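Local coordinates for bumblebee peptidoglycan recognition protein SA (Bombus, PDB 5XZ4) that probably senses bacterial peptidoglycan in insect innate immunity, with a preference for Dap-type over Lys-type peptidoglycan, at residues A[12-24]-A[55-69]. Residues are numbered along the deposited sequence; the frame is centred on the assembly and turned at random.
Sequences GRSEWTDVDAKSI and ENIRSYHMDSNGWDD. With SO4 (sulfate ion), chain D.
The Arg13 guanidinium has Asp69 OD1 at its edge, near its plane, with Thr17 CG2 over one guanidinium face and Ala21 CB over the opposite one, both offset toward the rim. The second guanidinium, that of Arg58, carries Val19 CB over its centre, 3.6 Å above the plane, and has Glu55 and Met62 SD at its edge. The Trp16 ring turns its edge to Arg58 CB, with CZ3 at 3.7 Å, and has Arg13 O and Thr17 CG2 over one face, offset toward the rim; its indole NE1 bonds Glu84 O. The extended chain of Arg13 delivers NE and NH1 side-on to the same oxygen, with NH1 to Asp69 OD1 at 2.8 Å in a salt bridge; the guanidinium and carboxylate planes stand 61° apart, and both nitrogens reach OD1 from one face of the carboxylate. Arg13 NH1 and NH2 also close end-on around the carbonyl O of Val19, NH2 to O at 2.8 Å, so bonds on two edges fix the rotation of the group. A bend at chi2 and a second at chi3 (58° there) fold Arg58 back along its helix, where NE and NH1 each take one oxygen of Glu55. Glu55 OE1 accepts a further bond across the contact from Thr17 OG1 (2.8 Å), nearly along its C-O axis, and the same OG1 receives Val19 N in an ST turn. Farther along, Met62 CE reaches Asp20 O, and Lys22 N donates to Asp68 O (2.9 Å). Ile24 then sets CG1 against Asp68 CB (3.7 Å) and CD1 against Asp69 CB. In the amidase-type fold, segment 12-24 thus runs along helix 47-64 and onto the loop that leaves it; Trp16 also packs on Ile51 and Ala54 of that helix, and Glu84 ties the short helix 13-16 to strand 82-84 at one edge of the sheet.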
ATOM      1  N   GLY A  12      -5.356 -10.268   7.413  1.00 10.79           N
ATOM      2  CA  GLY A  12      -4.863 -11.172   6.397  1.00 11.22           C
ATOM      3  C   GLY A  12      -5.754 -11.165   5.171  1.00 10.56           C
ATOM      4  O   GLY A  12      -6.969 -10.915   5.283  1.00 10.34           O
ATOM      5  N   ARG A  13      -5.177 -11.487   4.022  1.00  9.59           N
ATOM      6  CA  ARG A  13      -5.941 -11.480   2.749  1.00  9.69           C
ATOM      7  C   ARG A  13      -7.239 -12.312   2.827  1.00 10.13           C
ATOM      8  O   ARG A  13      -8.324 -11.848   2.385  1.00  9.56           O
ATOM      9  CB  ARG A  13      -5.059 -11.931   1.602  1.00  9.66           C
ATOM     10  CG  ARG A  13      -5.665 -11.717   0.216  1.00  8.39           C
ATOM     11  CD  ARG A  13      -4.744 -12.273  -0.882  1.00  9.15           C
ATOM     12  NE  ARG A  13      -5.348 -12.094  -2.219  1.00  9.40           N
ATOM     13  CZ  ARG A  13      -6.352 -12.836  -2.698  1.00  9.00           C
ATOM     14  NH1 ARG A  13      -6.854 -12.550  -3.900  1.00  9.84           N
ATOM     15  NH2 ARG A  13      -6.826 -13.854  -1.981  1.00  9.83           N
ATOM     16  N   SER A  14      -7.174 -13.501   3.420  1.00 10.41           N
ATOM     17  CA  SER A  14      -8.345 -14.401   3.473  1.00 11.88           C
ATOM     18  C   SER A  14      -9.422 -13.885   4.435  1.00 11.21           C
ATOM     19  O   SER A  14     -10.545 -14.392   4.452  1.00 12.39           O
ATOM     20  CB  SER A  14      -7.923 -15.822   3.836  1.00 15.03           C
ATOM     21  OG  SER A  14      -7.403 -15.884   5.161  1.00 20.95           O
ATOM     22  N   GLU A  15      -9.093 -12.882   5.238  1.00 10.79           N
ATOM     23  CA  GLU A  15     -10.074 -12.283   6.133  1.00 11.06           C
ATOM     24  C   GLU A  15     -10.980 -11.275   5.423  1.00 10.87           C
ATOM     25  O   GLU A  15     -12.037 -10.907   5.953  1.00 11.54           O
ATOM     26  CB  GLU A  15      -9.392 -11.608   7.325  1.00 12.23           C
ATOM     27  CG  GLU A  15      -8.413 -12.481   8.123  1.00 15.07           C
ATOM     28  CD  GLU A  15      -7.886 -11.786   9.366  1.00 18.33           C
ATOM     29  OE1 GLU A  15      -6.649 -11.750   9.549  1.00 19.85           O
ATOM     30  OE2 GLU A  15      -8.704 -11.276  10.157  1.00 20.59           O
ATOM     31  N   TRP A  16     -10.567 -10.803   4.236  1.00  9.37           N
ATOM     32  CA  TRP A  16     -11.393  -9.851   3.476  1.00  8.87           C
ATOM     33  C   TRP A  16     -11.892 -10.328   2.115  1.00  8.51           C
ATOM     34  O   TRP A  16     -12.747  -9.666   1.538  1.00  8.65           O
ATOM     35  CB  TRP A  16     -10.747  -8.440   3.392  1.00  8.84           C
ATOM     36  CG  TRP A  16      -9.404  -8.364   2.712  1.00  8.17           C
ATOM     37  CD1 TRP A  16      -8.164  -8.308   3.327  1.00  8.21           C
ATOM     38  CD2 TRP A  16      -9.155  -8.275   1.300  1.00  8.04           C
ATOM     39  NE1 TRP A  16      -7.179  -8.191   2.380  1.00  8.44           N
ATOM     40  CE2 TRP A  16      -7.744  -8.179   1.127  1.00  7.93           C
ATOM     41  CE3 TRP A  16      -9.980  -8.254   0.148  1.00  8.45           C
ATOM     42  CZ2 TRP A  16      -7.143  -8.098  -0.139  1.00  8.67           C
ATOM     43  CZ3 TRP A  16      -9.381  -8.153  -1.124  1.00  8.75           C
ATOM     44  CH2 TRP A  16      -7.962  -8.096  -1.255  1.00  8.48           C
ATOM     45  N   THR A  17     -11.377 -11.450   1.625  1.00  7.84           N
ATOM     46  CA  THR A  17     -11.851 -12.043   0.357  1.00  8.13           C
ATOM     47  C   THR A  17     -11.837 -13.553   0.395  1.00  9.13           C
ATOM     48  O   THR A  17     -10.991 -14.169   1.088  1.00  9.71           O
ATOM     49  CB  THR A  17     -11.066 -11.526  -0.883  1.00  8.14           C
ATOM     50  OG1 THR A  17     -11.644 -12.043  -2.085  1.00  8.68           O
ATOM     51  CG2 THR A  17      -9.611 -11.969  -0.853  1.00  8.99           C
ATOM     52  N   ASP A  18     -12.766 -14.146  -0.354  1.00  9.28           N
ATOM     53  CA  ASP A  18     -12.800 -15.590  -0.601  1.00  9.47           C
ATOM     54  C   ASP A  18     -12.210 -16.027  -1.934  1.00  9.45           C
ATOM     55  O   ASP A  18     -12.191 -17.226  -2.230  1.00 10.87           O
ATOM     56  CB  ASP A  18     -14.233 -16.136  -0.459  1.00 10.53           C
ATOM     57  CG  ASP A  18     -14.766 -15.971   0.953  1.00 11.56           C
ATOM     58  OD1 ASP A  18     -14.012 -15.687   1.922  1.00 13.17           O
ATOM     59  OD2 ASP A  18     -15.988 -16.069   1.128  1.00 11.63           O
ATOM     60  N   VAL A  19     -11.753 -15.069  -2.754  1.00  8.98           N
ATOM     61  CA  VAL A  19     -11.222 -15.396  -4.074  1.00  9.55           C
ATOM     62  C   VAL A  19      -9.709 -15.551  -3.992  1.00  9.47           C
ATOM     63  O   VAL A  19      -9.013 -14.609  -3.639  1.00  9.75           O
ATOM     64  CB  VAL A  19     -11.601 -14.319  -5.125  1.00  9.23           C
ATOM     65  CG1 VAL A  19     -10.995 -14.629  -6.498  1.00 11.16           C
ATOM     66  CG2 VAL A  19     -13.121 -14.150  -5.193  1.00 10.53           C
ATOM     67  N   ASP A  20      -9.227 -16.737  -4.346  1.00 10.76           N
ATOM     68  CA  ASP A  20      -7.784 -17.011  -4.279  1.00 11.46           C
ATOM     69  C   ASP A  20      -6.990 -16.174  -5.269  1.00 11.41           C
ATOM     70  O   ASP A  20      -7.437 -15.925  -6.389  1.00 11.33           O
ATOM     71  CB  ASP A  20      -7.493 -18.489  -4.582  1.00 14.05           C
ATOM     72  CG  ASP A  20      -8.004 -19.446  -3.504  1.00 17.41           C
ATOM     73  OD1 ASP A  20      -8.196 -19.021  -2.346  1.00 19.50           O
ATOM     74  OD2 ASP A  20      -8.152 -20.651  -3.819  1.00 25.67           O
ATOM     75  N   ALA A  21      -5.803 -15.737  -4.841  1.00 10.84           N
ATOM     76  CA  ALA A  21      -4.820 -15.151  -5.769  1.00 10.78           C
ATOM     77  C   ALA A  21      -4.199 -16.232  -6.658  1.00 10.97           C
ATOM     78  O   ALA A  21      -4.137 -17.413  -6.268  1.00 12.37           O
ATOM     79  CB  ALA A  21      -3.722 -14.449  -4.983  1.00 11.24           C
ATOM     80  N   LYS A  22      -3.750 -15.816  -7.847  1.00 11.04           N
ATOM     81  CA  LYS A  22      -2.889 -16.670  -8.680  1.00 11.89           C
ATOM     82  C   LYS A  22      -1.459 -16.541  -8.151  1.00 11.84           C
ATOM     83  O   LYS A  22      -1.150 -15.597  -7.417  1.00 11.90           O
ATOM     84  CB  LYS A  22      -2.985 -16.295 -10.175  1.00 13.92           C
ATOM     85  CG  LYS A  22      -4.390 -16.141 -10.754  1.00 18.70           C
ATOM     86  CD  LYS A  22      -5.042 -17.474 -11.031  1.00 23.54           C
ATOM     87  CE  LYS A  22      -6.447 -17.288 -11.579  1.00 26.37           C
ATOM     88  NZ  LYS A  22      -6.989 -18.609 -12.004  1.00 31.17           N
ATOM     89  N   SER A  23      -0.616 -17.501  -8.512  1.00 13.49           N
ATOM     90  CA  SER A  23       0.790 -17.508  -8.081  1.00 13.67           C
ATOM     91  C   SER A  23       1.547 -16.289  -8.616  1.00 12.88           C
ATOM     92  O   SER A  23       1.376 -15.878  -9.775  1.00 14.00           O
ATOM     93  CB  SER A  23       1.479 -18.802  -8.547  1.00 17.70           C
ATOM     94  OG  SER A  23       2.746 -18.977  -7.929  1.00 27.45           O
ATOM     95  N   ILE A  24       2.355 -15.692  -7.746  1.00 11.60           N
ATOM     96  CA  ILE A  24       3.137 -14.480  -8.052  1.00 11.44           C
ATOM     97  C   ILE A  24       4.582 -14.721  -7.621  1.00 11.78           C
ATOM     98  O   ILE A  24       4.840 -15.294  -6.544  1.00 12.00           O
ATOM     99  CB  ILE A  24       2.545 -13.236  -7.337  1.00 11.33           C
ATOM    100  CG1 ILE A  24       1.118 -12.979  -7.830  1.00 12.07           C
ATOM    101  CG2 ILE A  24       3.407 -11.976  -7.539  1.00 11.93           C
ATOM    102  CD1 ILE A  24       0.335 -12.033  -6.955  1.00 12.42           C
ATOM    103  N   GLU A  55     -12.183  -5.774  -1.311  1.00  8.33           N
ATOM    104  CA  GLU A  55     -12.753  -6.807  -2.181  1.00  8.28           C
ATOM    105  C   GLU A  55     -13.092  -6.255  -3.591  1.00  8.10           C
ATOM    106  O   GLU A  55     -12.829  -6.931  -4.587  1.00  8.77           O
ATOM    107  CB  GLU A  55     -13.993  -7.434  -1.497  1.00  8.80           C
ATOM    108  CG  GLU A  55     -14.959  -8.219  -2.405  1.00  9.45           C
ATOM    109  CD  GLU A  55     -14.343  -9.375  -3.184  1.00 11.76           C
ATOM    110  OE1 GLU A  55     -13.276  -9.911  -2.768  1.00 11.44           O
ATOM    111  OE2 GLU A  55     -14.942  -9.737  -4.253  1.00 13.23           O
ATOM    112  N   ASN A  56     -13.667  -5.056  -3.653  1.00  8.04           N
ATOM    113  CA  ASN A  56     -13.983  -4.465  -4.957  1.00  8.05           C
ATOM    114  C   ASN A  56     -12.797  -3.968  -5.786  1.00  7.82           C
ATOM    115  O   ASN A  56     -12.822  -4.092  -7.015  1.00  8.66           O
ATOM    116  CB  ASN A  56     -15.086  -3.465  -4.779  1.00  9.32           C
ATOM    117  CG  ASN A  56     -16.429  -4.178  -4.637  1.00 10.28           C
ATOM    118  OD1 ASN A  56     -17.045  -4.546  -5.645  1.00 12.48           O
ATOM    119  ND2 ASN A  56     -16.788  -4.528  -3.405  1.00 10.95           N
ATOM    120  N   ILE A  57     -11.728  -3.522  -5.120  1.00  7.57           N
ATOM    121  CA  ILE A  57     -10.500  -3.232  -5.858  1.00  7.09           C
ATOM    122  C   ILE A  57      -9.884  -4.535  -6.392  1.00  6.46           C
ATOM    123  O   ILE A  57      -9.496  -4.610  -7.572  1.00  7.53           O
ATOM    124  CB  ILE A  57      -9.488  -2.472  -4.970  1.00  6.81           C
ATOM    125  CG1 ILE A  57     -10.076  -1.113  -4.554  1.00  7.33           C
ATOM    126  CG2 ILE A  57      -8.174  -2.283  -5.732  1.00  7.21           C
ATOM    127  CD1 ILE A  57      -9.375  -0.431  -3.376  1.00  8.20           C
ATOM    128  N   ARG A  58      -9.834  -5.568  -5.529  1.00  6.04           N
ATOM    129  CA  ARG A  58      -9.355  -6.879  -5.971  1.00  6.15           C
ATOM    130  C   ARG A  58     -10.157  -7.392  -7.197  1.00  6.64           C
ATOM    131  O   ARG A  58      -9.588  -7.871  -8.184  1.00  6.85           O
ATOM    132  CB  ARG A  58      -9.449  -7.926  -4.839  1.00  6.45           C
ATOM    133  CG  ARG A  58      -8.939  -9.305  -5.229  1.00  6.17           C
ATOM    134  CD  ARG A  58      -9.753 -10.414  -4.569  1.00  6.69           C
ATOM    135  NE  ARG A  58     -11.195 -10.372  -4.872  1.00  7.09           N
ATOM    136  CZ  ARG A  58     -11.750 -10.735  -6.030  1.00  7.17           C
ATOM    137  NH1 ARG A  58     -13.093 -10.665  -6.148  1.00  7.86           N
ATOM    138  NH2 ARG A  58     -11.021 -11.186  -7.051  1.00  8.02           N
ATOM    139  N   SER A  59     -11.494  -7.327  -7.099  1.00  6.69           N
ATOM    140  CA  SER A  59     -12.365  -7.799  -8.180  1.00  7.31           C
ATOM    141  C   SER A  59     -12.013  -7.058  -9.495  1.00  7.00           C
ATOM    142  O   SER A  59     -11.886  -7.696 -10.553  1.00  7.56           O
ATOM    143  CB  SER A  59     -13.803  -7.530  -7.770  1.00  8.17           C
ATOM    144  OG  SER A  59     -14.706  -7.954  -8.791  1.00  8.92           O
ATOM    145  N   TYR A  60     -11.866  -5.736  -9.422  1.00  7.14           N
ATOM    146  CA  TYR A  60     -11.548  -4.948 -10.616  1.00  7.33           C
ATOM    147  C   TYR A  60     -10.155  -5.307 -11.190  1.00  7.23           C
ATOM    148  O   TYR A  60      -9.984  -5.537 -12.387  1.00  7.78           O
ATOM    149  CB  TYR A  60     -11.714  -3.460 -10.296  1.00  8.04           C
ATOM    150  CG  TYR A  60     -11.504  -2.573 -11.510  1.00  7.93           C
ATOM    151  CD1 TYR A  60     -12.459  -2.504 -12.552  1.00  8.35           C
ATOM    152  CD2 TYR A  60     -10.332  -1.806 -11.620  1.00  8.24           C
ATOM    153  CE1 TYR A  60     -12.219  -1.711 -13.669  1.00  8.72           C
ATOM    154  CE2 TYR A  60     -10.121  -0.997 -12.733  1.00  8.86           C
ATOM    155  CZ  TYR A  60     -11.060  -0.947 -13.749  1.00  8.67           C
ATOM    156  OH  TYR A  60     -10.843  -0.159 -14.861  1.00 10.42           O
ATOM    157  N   HIS A  61      -9.187  -5.419 -10.293  1.00  7.11           N
ATOM    158  CA  HIS A  61      -7.832  -5.760 -10.734  1.00  7.19           C
ATOM    159  C   HIS A  61      -7.744  -7.135 -11.386  1.00  7.50           C
ATOM    160  O   HIS A  61      -7.083  -7.303 -12.420  1.00  8.78           O
ATOM    161  CB  HIS A  61      -6.840  -5.648  -9.557  1.00  7.32           C
ATOM    162  CG  HIS A  61      -6.537  -4.240  -9.149  1.00  7.15           C
ATOM    163  ND1 HIS A  61      -5.591  -3.915  -8.188  1.00  7.62           N
ATOM    164  CD2 HIS A  61      -7.011  -3.057  -9.624  1.00  7.49           C
ATOM    165  CE1 HIS A  61      -5.545  -2.604  -8.056  1.00  7.37           C
ATOM    166  NE2 HIS A  61      -6.389  -2.053  -8.920  1.00  7.85           N
ATOM    167  N   MET A  62      -8.384  -8.134 -10.765  1.00  7.57           N
ATOM    168  CA  MET A  62      -8.323  -9.495 -11.295  1.00  8.04           C
ATOM    169  C   MET A  62      -9.213  -9.696 -12.530  1.00  9.39           C
ATOM    170  O   MET A  62      -8.770 -10.267 -13.524  1.00 11.99           O
ATOM    171  CB  MET A  62      -8.639 -10.514 -10.202  1.00  8.64           C
ATOM    172  CG  MET A  62      -7.532 -10.530  -9.134  1.00  8.45           C
ATOM    173  SD  MET A  62      -7.770 -11.729  -7.795  1.00  9.27           S
ATOM    174  CE  MET A  62      -7.514 -13.247  -8.686  1.00 10.58           C
ATOM    175  N   ASP A  63     -10.449  -9.207 -12.485  1.00  8.87           N
ATOM    176  CA  ASP A  63     -11.401  -9.471 -13.590  1.00 10.28           C
ATOM    177  C   ASP A  63     -11.249  -8.505 -14.755  1.00 11.26           C
ATOM    178  O   ASP A  63     -11.376  -8.915 -15.905  1.00 14.46           O
ATOM    179  CB  ASP A  63     -12.825  -9.436 -13.078  1.00 11.63           C
ATOM    180  CG  ASP A  63     -13.150 -10.572 -12.147  1.00 13.67           C
ATOM    181  OD1 ASP A  63     -12.278 -11.444 -11.899  1.00 16.46           O
ATOM    182  OD2 ASP A  63     -14.292 -10.541 -11.676  1.00 17.25           O
ATOM    183  N   SER A  64     -11.058  -7.224 -14.449  1.00 10.12           N
ATOM    184  CA  SER A  64     -10.975  -6.206 -15.528  1.00 10.39           C
ATOM    185  C   SER A  64      -9.556  -5.995 -15.997  1.00 10.28           C
ATOM    186  O   SER A  64      -9.319  -5.989 -17.209  1.00 11.93           O
ATOM    187  CB  SER A  64     -11.634  -4.887 -15.115  1.00 10.44           C
ATOM    188  OG  SER A  64     -13.054  -5.000 -15.141  1.00 11.87           O
ATOM    189  N   ASN A  65      -8.598  -5.843 -15.080  1.00 10.06           N
ATOM    190  CA  ASN A  65      -7.202  -5.694 -15.519  1.00 10.15           C
ATOM    191  C   ASN A  65      -6.509  -7.003 -15.874  1.00 10.95           C
ATOM    192  O   ASN A  65      -5.489  -6.976 -16.572  1.00 12.76           O
ATOM    193  CB  ASN A  65      -6.362  -4.916 -14.504  1.00 11.44           C
ATOM    194  CG  ASN A  65      -6.864  -3.514 -14.256  1.00 11.95           C
ATOM    195  OD1 ASN A  65      -7.507  -2.892 -15.112  1.00 16.30           O
ATOM    196  ND2 ASN A  65      -6.594  -3.009 -13.084  1.00 13.09           N
ATOM    197  N   GLY A  66      -7.065  -8.129 -15.420  1.00 10.71           N
ATOM    198  CA  GLY A  66      -6.492  -9.447 -15.677  1.00 10.56           C
ATOM    199  C   GLY A  66      -5.273  -9.795 -14.831  1.00 10.00           C
ATOM    200  O   GLY A  66      -4.488 -10.681 -15.206  1.00 11.81           O
ATOM    201  N   TRP A  67      -5.118  -9.111 -13.691  1.00  9.33           N
ATOM    202  CA  TRP A  67      -3.941  -9.312 -12.830  1.00  9.61           C
ATOM    203  C   TRP A  67      -4.082 -10.538 -11.932  1.00  9.45           C
ATOM    204  O   TRP A  67      -5.196 -11.051 -11.700  1.00  9.66           O
ATOM    205  CB  TRP A  67      -3.704  -8.056 -12.006  1.00  9.46           C
ATOM    206  CG  TRP A  67      -3.334  -6.825 -12.817  1.00 10.24           C
ATOM    207  CD1 TRP A  67      -2.964  -6.767 -14.147  1.00 11.14           C
ATOM    208  CD2 TRP A  67      -3.281  -5.476 -12.332  1.00  9.88           C
ATOM    209  NE1 TRP A  67      -2.705  -5.459 -14.513  1.00 11.62           N
ATOM    210  CE2 TRP A  67      -2.881  -4.651 -13.415  1.00 11.34           C
ATOM    211  CE3 TRP A  67      -3.530  -4.884 -11.087  1.00 10.07           C
ATOM    212  CZ2 TRP A  67      -2.715  -3.264 -13.273  1.00 11.85           C
ATOM    213  CZ3 TRP A  67      -3.415  -3.505 -10.965  1.00 10.62           C
ATOM    214  CH2 TRP A  67      -2.983  -2.714 -12.051  1.00 10.88           C
ATOM    215  N   ASP A  68      -2.960 -10.999 -11.390  1.00  9.73           N
ATOM    216  CA  ASP A  68      -2.962 -12.222 -10.572  1.00  9.78           C
ATOM    217  C   ASP A  68      -3.579 -12.042  -9.180  1.00  8.68           C
ATOM    218  O   ASP A  68      -3.906 -13.030  -8.507  1.00  9.54           O
ATOM    219  CB  ASP A  68      -1.514 -12.718 -10.367  1.00 12.43           C
ATOM    220  CG  ASP A  68      -0.835 -13.091 -11.638  1.00 14.82           C
ATOM    221  OD1 ASP A  68      -1.477 -13.727 -12.474  1.00 17.03           O
ATOM    222  OD2 ASP A  68       0.375 -12.768 -11.768  1.00 18.55           O
ATOM    223  N   ASP A  69      -3.708 -10.789  -8.753  1.00  8.14           N
ATOM    224  CA  ASP A  69      -4.189 -10.410  -7.415  1.00  7.82           C
ATOM    225  C   ASP A  69      -4.397  -8.908  -7.429  1.00  7.25           C
ATOM    226  O   ASP A  69      -3.985  -8.228  -8.415  1.00  7.94           O
ATOM    227  CB  ASP A  69      -3.191 -10.803  -6.296  1.00  8.51           C
ATOM    228  CG  ASP A  69      -3.805 -10.799  -4.890  1.00  9.24           C
ATOM    229  OD1 ASP A  69      -5.022 -10.542  -4.712  1.00 10.09           O
ATOM    230  OD2 ASP A  69      -3.026 -11.086  -3.932  1.00 10.97           O
TER
HETATM  231  S   SO4 D 202       2.437 -18.414  -4.655  1.00 30.35           S
HETATM  232  O1  SO4 D 202       1.070 -18.991  -4.730  1.00 32.67           O
HETATM  233  O2  SO4 D 202       3.036 -18.719  -3.338  1.00 32.42           O
HETATM  234  O3  SO4 D 202       3.304 -19.077  -5.651  1.00 32.56           O
HETATM  235  O4  SO4 D 202       2.407 -16.938  -4.871  1.00 22.29           O
HETATM  236  O   HOH W   1     -14.904 -12.639  -1.735  1.00 17.63           O
HETATM  237  O   HOH W   2       2.889 -14.791 -11.924  1.00 33.45           O